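Local coordinates for ketosynthase (Streptomyces sp. MSC090213JE08, PDB 6KXD), which probably catalyses decarboxylative condensation of acyl-ACP with malonyl-ACP to extend the chain in a highly reducing type II polyketide synthase, at residues 27-32 against 353-358; 67-72 against 85-90. All coordinates share one frame; numbering follows the deposited sequence.

Contact 1: 27-32 against 353-358; sequences EYTAGL and IEHGFI
The ring of Phe-357 offers its far end to two residues of helix 24-34: CE1 and CZ each lie 4.0 Å from Leu-32 CB, while CE2 meets the methyl CG2 of Thr-29. In the plane of this ring, at its edge, lies CB of His-355. The imidazole of His-355 carries CG of Glu-354 over one face, toward the rim, and its carbon CD2 approaches Thr-29 CG2 to 3.9 Å. Within the helix, one face of the Tyr-28 ring takes CD1 of Leu-32, 3.6 Å above the plane.

No hydrogen bond crosses between 27-32 and 353-358; the contact is carbon against carbon and buries 166 Å². Thr-29 suits its place because its two branches do different work. OG1 lies beside the backbone N (chi1 -49°), hydrogen-bonded to Val-25 O one turn back, which leaves CG2 anti to that N and touching both rings. Leu-32, one turn further on, supplies the purely apolar patch that a buried phenyl ring favours.

Gly-356, with a positive phi of 61° that glycine adopts readily, leads the chain from helix 341-355 into strand 357-358; the CB atoms of His-355 before it and Phe-357 after it both point toward helix 24-34. The contact thus extends the packing of helix 24-34 on helix 341-355, where Tyr-28 lies on Ile-347 and Leu-351 and Leu-32 on Ala-348. Beyond the turn, strand 357-358 pairs antiparallel with strand 381-382, while CB of Ile-358 points away from helix 24-34.

Contact 2: 67-72 against 85-90; sequences IHHVPL and AARMAV
Loop 67-72, without regular secondary structure, passes the side of the regular helix 77-93 where Arg-87 stands, His-68 and His-69 both having phi near -115°. This helix belongs to the thiolase-like fold of the ketosynthase, where its alanines Ala-85 and Ala-89, small enough for close approach, pack on strand 234-242. Arg-87 faces the loop instead. Its chain is bent at chi2 (73°) and again at chi3, which brings the guanidinium alongside the two imidazoles. His-68 CD2 lies over one guanidinium face, 3.8 Å from Arg-87 NE, and NE in turn lies at the edge of the His-68 ring, in its plane; the two groups are almost perpendicular.

An arginine suits this largely buried position because each nitrogen has a partner: NE is hydrogen-bonded to Trp-66 O, NH1 forms a salt bridge with Glu-97 and NH2 another with Glu-155. The Glu-155 carboxylate also accepts the backbone N-H groups of His-68, His-69 and Val-70, tying the loop to the same charge pair. His-69 ND1 comes to the guanidinium edge but remains 4.0 Å from Arg-87 NH2, while His-68 CB sits 4.2 Å above the centre of the His-69 ring.

Both contacts are partly buried and lie at similar distances from the centre of the chain, about 16 Å (contact 1) and 18 Å (contact 2) between centres. They share no helix or strand, and their own centres are about 24 Å apart. Contact 1 joins segments 321 residues apart, setting an early helix against the end of a late helix and the short strand after it; contact 2, nested within that span, ties a loop to the helix that follows it. Their chemistry differs accordingly. Contact 1 is apolar, with aliphatic carbons against rings, and only its histidine is exposed. In contact 2, exposed histidines lie against a buried arginine whose charge is met by glutamates outside the two segments.

Contact 1: 27-32 against 353-358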
loop_
_atom_site.group_PDB
_atom_site.type_symbol
_atom_site.label_atom_id
_atom_site.label_comp_id
_atom_site.label_asym_id
_atom_site.label_seq_id
_atom_site.Cartn_x
_atom_site.Cartn_y
_atom_site.Cartn_z
ATOM N N GLU A 27 18.617 -12.278 -17.452
ATOM C CA GLU A 27 19.658 -11.618 -16.659
ATOM C C GLU A 27 19.465 -11.947 -15.169
ATOM O O GLU A 27 20.432 -12.072 -14.433
ATOM C CB GLU A 27 19.605 -10.107 -16.828
ATOM C CG GLU A 27 20.614 -9.483 -17.778
ATOM C CD GLU A 27 21.259 -8.220 -17.206
ATOM O OE1 GLU A 27 22.453 -8.272 -16.843
ATOM O OE2 GLU A 27 20.573 -7.179 -17.111
ATOM N N TYR A 28 18.207 -12.056 -14.719
ATOM C CA TYR A 28 17.922 -12.166 -13.289
ATOM C C TYR A 28 18.108 -13.608 -12.852
ATOM O O TYR A 28 18.710 -13.852 -11.826
ATOM C CB TYR A 28 16.501 -11.699 -12.970
ATOM C CG TYR A 28 16.152 -11.682 -11.499
ATOM C CD1 TYR A 28 16.869 -10.902 -10.618
ATOM C CD2 TYR A 28 15.060 -12.380 -11.016
ATOM C CE1 TYR A 28 16.546 -10.846 -9.267
ATOM C CE2 TYR A 28 14.708 -12.329 -9.675
ATOM C CZ TYR A 28 15.468 -11.577 -8.795
ATOM O OH TYR A 28 15.111 -11.497 -7.477
ATOM N N THR A 29 17.612 -14.557 -13.652
ATOM C CA THR A 29 17.875 -15.940 -13.395
ATOM C C THR A 29 19.398 -16.192 -13.351
ATOM O O THR A 29 19.856 -17.031 -12.558
ATOM C CB THR A 29 17.231 -16.842 -14.443
ATOM O OG1 THR A 29 15.863 -16.447 -14.586
ATOM C CG2 THR A 29 17.325 -18.300 -14.065
ATOM N N ALA A 30 20.161 -15.472 -14.185
ATOM C CA ALA A 30 21.631 -15.617 -14.252
ATOM C C ALA A 30 22.215 -15.120 -12.935
ATOM O O ALA A 30 22.987 -15.835 -12.302
ATOM C CB ALA A 30 22.237 -14.844 -15.408
ATOM N N GLY A 31 21.830 -13.893 -12.553
ATOM C CA GLY A 31 22.343 -13.238 -11.356
ATOM C C GLY A 31 22.107 -14.101 -10.136
ATOM O O GLY A 31 23.007 -14.259 -9.308
ATOM N N LEU A 32 20.917 -14.708 -10.067
ATOM C CA LEU A 32 20.514 -15.461 -8.901
ATOM C C LEU A 32 21.381 -16.718 -8.804
ATOM O O LEU A 32 21.821 -17.083 -7.718
ATOM C CB LEU A 32 19.053 -15.881 -8.987
ATOM C CG LEU A 32 18.020 -14.786 -8.746
ATOM C CD1 LEU A 32 16.644 -15.324 -9.107
ATOM C CD2 LEU A 32 18.067 -14.276 -7.314
ATOM N N ILE A 353 11.739 -22.580 -8.817
ATOM C CA ILE A 353 10.792 -23.657 -9.115
ATOM C C ILE A 353 11.001 -24.152 -10.546
ATOM O O ILE A 353 11.153 -25.352 -10.739
ATOM C CB ILE A 353 9.328 -23.231 -8.899
ATOM C CG1 ILE A 353 8.954 -23.270 -7.415
ATOM C CG2 ILE A 353 8.385 -24.074 -9.738
ATOM C CD1 ILE A 353 7.764 -22.403 -7.062
ATOM N N GLU A 354 10.947 -23.215 -11.500
ATOM C CA GLU A 354 10.957 -23.450 -12.935
ATOM C C GLU A 354 12.283 -24.105 -13.365
ATOM O O GLU A 354 12.268 -25.003 -14.193
ATOM C CB GLU A 354 10.733 -22.112 -13.646
ATOM C CG GLU A 354 10.431 -22.215 -15.133
ATOM C CD GLU A 354 10.318 -20.871 -15.851
ATOM O OE1 GLU A 354 10.651 -19.840 -15.243
ATOM O OE2 GLU A 354 9.916 -20.854 -17.032
ATOM N N HIS A 355 13.412 -23.638 -12.809
ATOM C CA HIS A 355 14.762 -23.978 -13.276
ATOM C C HIS A 355 15.451 -24.976 -12.332
ATOM O O HIS A 355 16.582 -25.350 -12.582
ATOM C CB HIS A 355 15.594 -22.704 -13.483
ATOM C CG HIS A 355 15.065 -21.874 -14.599
ATOM N ND1 HIS A 355 15.162 -22.278 -15.916
ATOM C CD2 HIS A 355 14.347 -20.725 -14.601
ATOM C CE1 HIS A 355 14.562 -21.388 -16.684
ATOM N NE2 HIS A 355 14.063 -20.428 -15.903
ATOM N N GLY A 356 14.753 -25.421 -11.279
ATOM C CA GLY A 356 15.228 -26.475 -10.391
ATOM C C GLY A 356 16.520 -26.070 -9.699
ATOM O O GLY A 356 17.466 -26.842 -9.632
ATOM N N PHE A 357 16.554 -24.846 -9.158
ATOM C CA PHE A 357 17.689 -24.399 -8.347
ATOM C C PHE A 357 17.228 -23.650 -7.092
ATOM O O PHE A 357 16.091 -23.233 -6.977
ATOM C CB PHE A 357 18.624 -23.517 -9.161
ATOM C CG PHE A 357 18.159 -22.101 -9.350
ATOM C CD1 PHE A 357 18.543 -21.105 -8.466
ATOM C CD2 PHE A 357 17.383 -21.759 -10.443
ATOM C CE1 PHE A 357 18.137 -19.797 -8.664
ATOM C CE2 PHE A 357 16.996 -20.444 -10.649
ATOM C CZ PHE A 357 17.357 -19.472 -9.746
ATOM N N ILE A 358 18.167 -23.506 -6.158
ATOM C CA ILE A 358 17.980 -22.769 -4.950
ATOM C C ILE A 358 19.072 -21.717 -4.920
ATOM O O ILE A 358 20.265 -22.046 -4.915
ATOM C CB ILE A 358 18.018 -23.659 -3.698
ATOM C CG1 ILE A 358 16.972 -24.767 -3.729
ATOM C CG2 ILE A 358 17.867 -22.795 -2.451
ATOM C CD1 ILE A 358 17.104 -25.707 -2.561
#

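Contact 2: 67-72 against 85-90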
loop_
_atom_site.group_PDB
_atom_site.type_symbol
_atom_site.label_atom_id
_atom_site.label_comp_id
_atom_site.label_asym_id
_atom_site.label_seq_id
_atom_site.Cartn_x
_atom_site.Cartn_y
_atom_site.Cartn_z
ATOM N N ILE A 67 9.574 1.951 -21.783
ATOM C CA ILE A 67 8.562 2.958 -21.579
ATOM C C ILE A 67 8.377 3.731 -22.880
ATOM O O ILE A 67 9.333 4.298 -23.417
ATOM C CB ILE A 67 8.916 3.890 -20.419
ATOM C CG1 ILE A 67 9.134 3.069 -19.147
ATOM C CG2 ILE A 67 7.832 4.927 -20.213
ATOM C CD1 ILE A 67 9.635 3.876 -17.997
ATOM N N HIS A 68 7.129 3.719 -23.349
ATOM C CA HIS A 68 6.803 4.225 -24.688
ATOM C C HIS A 68 5.826 5.389 -24.635
ATOM O O HIS A 68 5.895 6.307 -25.512
ATOM C CB HIS A 68 6.238 3.079 -25.532
ATOM C CG HIS A 68 7.243 2.042 -25.864
ATOM N ND1 HIS A 68 8.134 2.194 -26.915
ATOM C CD2 HIS A 68 7.480 0.832 -25.323
ATOM C CE1 HIS A 68 8.910 1.138 -26.970
ATOM N NE2 HIS A 68 8.529 0.294 -26.006
ATOM N N HIS A 69 4.876 5.338 -23.682
ATOM C CA HIS A 69 3.692 6.152 -23.717
ATOM C C HIS A 69 3.714 7.220 -22.645
ATOM O O HIS A 69 3.271 8.265 -22.875
ATOM C CB HIS A 69 2.423 5.317 -23.549
ATOM C CG HIS A 69 2.233 4.392 -24.679
ATOM N ND1 HIS A 69 1.942 3.050 -24.517
ATOM C CD2 HIS A 69 2.315 4.626 -26.004
ATOM C CE1 HIS A 69 1.824 2.504 -25.706
ATOM N NE2 HIS A 69 2.078 3.441 -26.630
ATOM N N VAL A 70 4.156 6.860 -21.436
ATOM C CA VAL A 70 4.101 7.750 -20.340
ATOM C C VAL A 70 5.346 8.627 -20.411
ATOM O O VAL A 70 6.450 8.105 -20.404
ATOM C CB VAL A 70 4.051 6.959 -19.017
ATOM C CG1 VAL A 70 4.082 7.917 -17.845
ATOM C CG2 VAL A 70 2.818 6.072 -18.956
ATOM N N PRO A 71 5.245 9.968 -20.402
ATOM C CA PRO A 71 6.431 10.804 -20.288
ATOM C C PRO A 71 7.207 10.450 -19.021
ATOM O O PRO A 71 6.593 10.277 -17.980
ATOM C CB PRO A 71 5.894 12.223 -20.162
ATOM C CG PRO A 71 4.517 12.153 -20.779
ATOM C CD PRO A 71 4.024 10.756 -20.510
ATOM N N LEU A 72 8.527 10.380 -19.141
ATOM C CA LEU A 72 9.399 10.024 -18.011
ATOM C C LEU A 72 9.247 10.994 -16.845
ATOM O O LEU A 72 9.351 10.556 -15.661
ATOM C CB LEU A 72 10.853 9.940 -18.483
ATOM C CG LEU A 72 11.144 8.834 -19.495
ATOM C CD1 LEU A 72 12.618 8.864 -19.906
ATOM C CD2 LEU A 72 10.753 7.479 -18.942
ATOM N N ALA A 85 9.357 -2.979 -15.483
ATOM C CA ALA A 85 9.156 -4.323 -15.122
ATOM C C ALA A 85 7.779 -4.814 -15.583
ATOM O O ALA A 85 7.629 -5.998 -15.924
ATOM C CB ALA A 85 9.319 -4.502 -13.625
ATOM N N ALA A 86 6.766 -3.948 -15.520
ATOM C CA ALA A 86 5.449 -4.322 -15.946
ATOM C C ALA A 86 5.471 -4.658 -17.445
ATOM O O ALA A 86 4.917 -5.683 -17.829
ATOM C CB ALA A 86 4.473 -3.218 -15.673
ATOM N N ARG A 87 6.078 -3.773 -18.238
ATOM C CA ARG A 87 6.263 -3.998 -19.704
ATOM C C ARG A 87 6.897 -5.377 -19.879
ATOM O O ARG A 87 6.339 -6.239 -20.500
ATOM C CB ARG A 87 7.047 -2.834 -20.315
ATOM C CG ARG A 87 7.517 -3.056 -21.748
ATOM C CD ARG A 87 6.378 -2.969 -22.729
ATOM N NE ARG A 87 5.851 -1.611 -22.850
ATOM C CZ ARG A 87 4.695 -1.344 -23.442
ATOM N NH1 ARG A 87 4.016 -2.328 -24.009
ATOM N NH2 ARG A 87 4.192 -0.126 -23.420
ATOM N N MET A 88 8.060 -5.580 -19.258
ATOM C CA MET A 88 8.771 -6.829 -19.362
ATOM C C MET A 88 7.881 -8.005 -18.987
ATOM O O MET A 88 7.933 -9.040 -19.599
ATOM C CB MET A 88 9.982 -6.858 -18.434
ATOM C CG MET A 88 11.070 -5.983 -18.895
ATOM S SD MET A 88 12.465 -6.186 -17.760
ATOM C CE MET A 88 12.763 -4.453 -17.486
ATOM N N ALA A 89 7.090 -7.844 -17.920
ATOM C CA ALA A 89 6.330 -8.931 -17.420
ATOM C C ALA A 89 5.244 -9.303 -18.434
ATOM O O ALA A 89 4.990 -10.484 -18.617
ATOM C CB ALA A 89 5.716 -8.576 -16.096
ATOM N N VAL A 90 4.579 -8.303 -19.013
ATOM C CA VAL A 90 3.515 -8.614 -19.941
ATOM C C VAL A 90 4.138 -9.158 -21.239
ATOM O O VAL A 90 3.633 -10.154 -21.771
ATOM C CB VAL A 90 2.526 -7.464 -20.168
ATOM C CG1 VAL A 90 1.772 -7.133 -18.888
ATOM C CG2 VAL A 90 3.150 -6.225 -20.773
#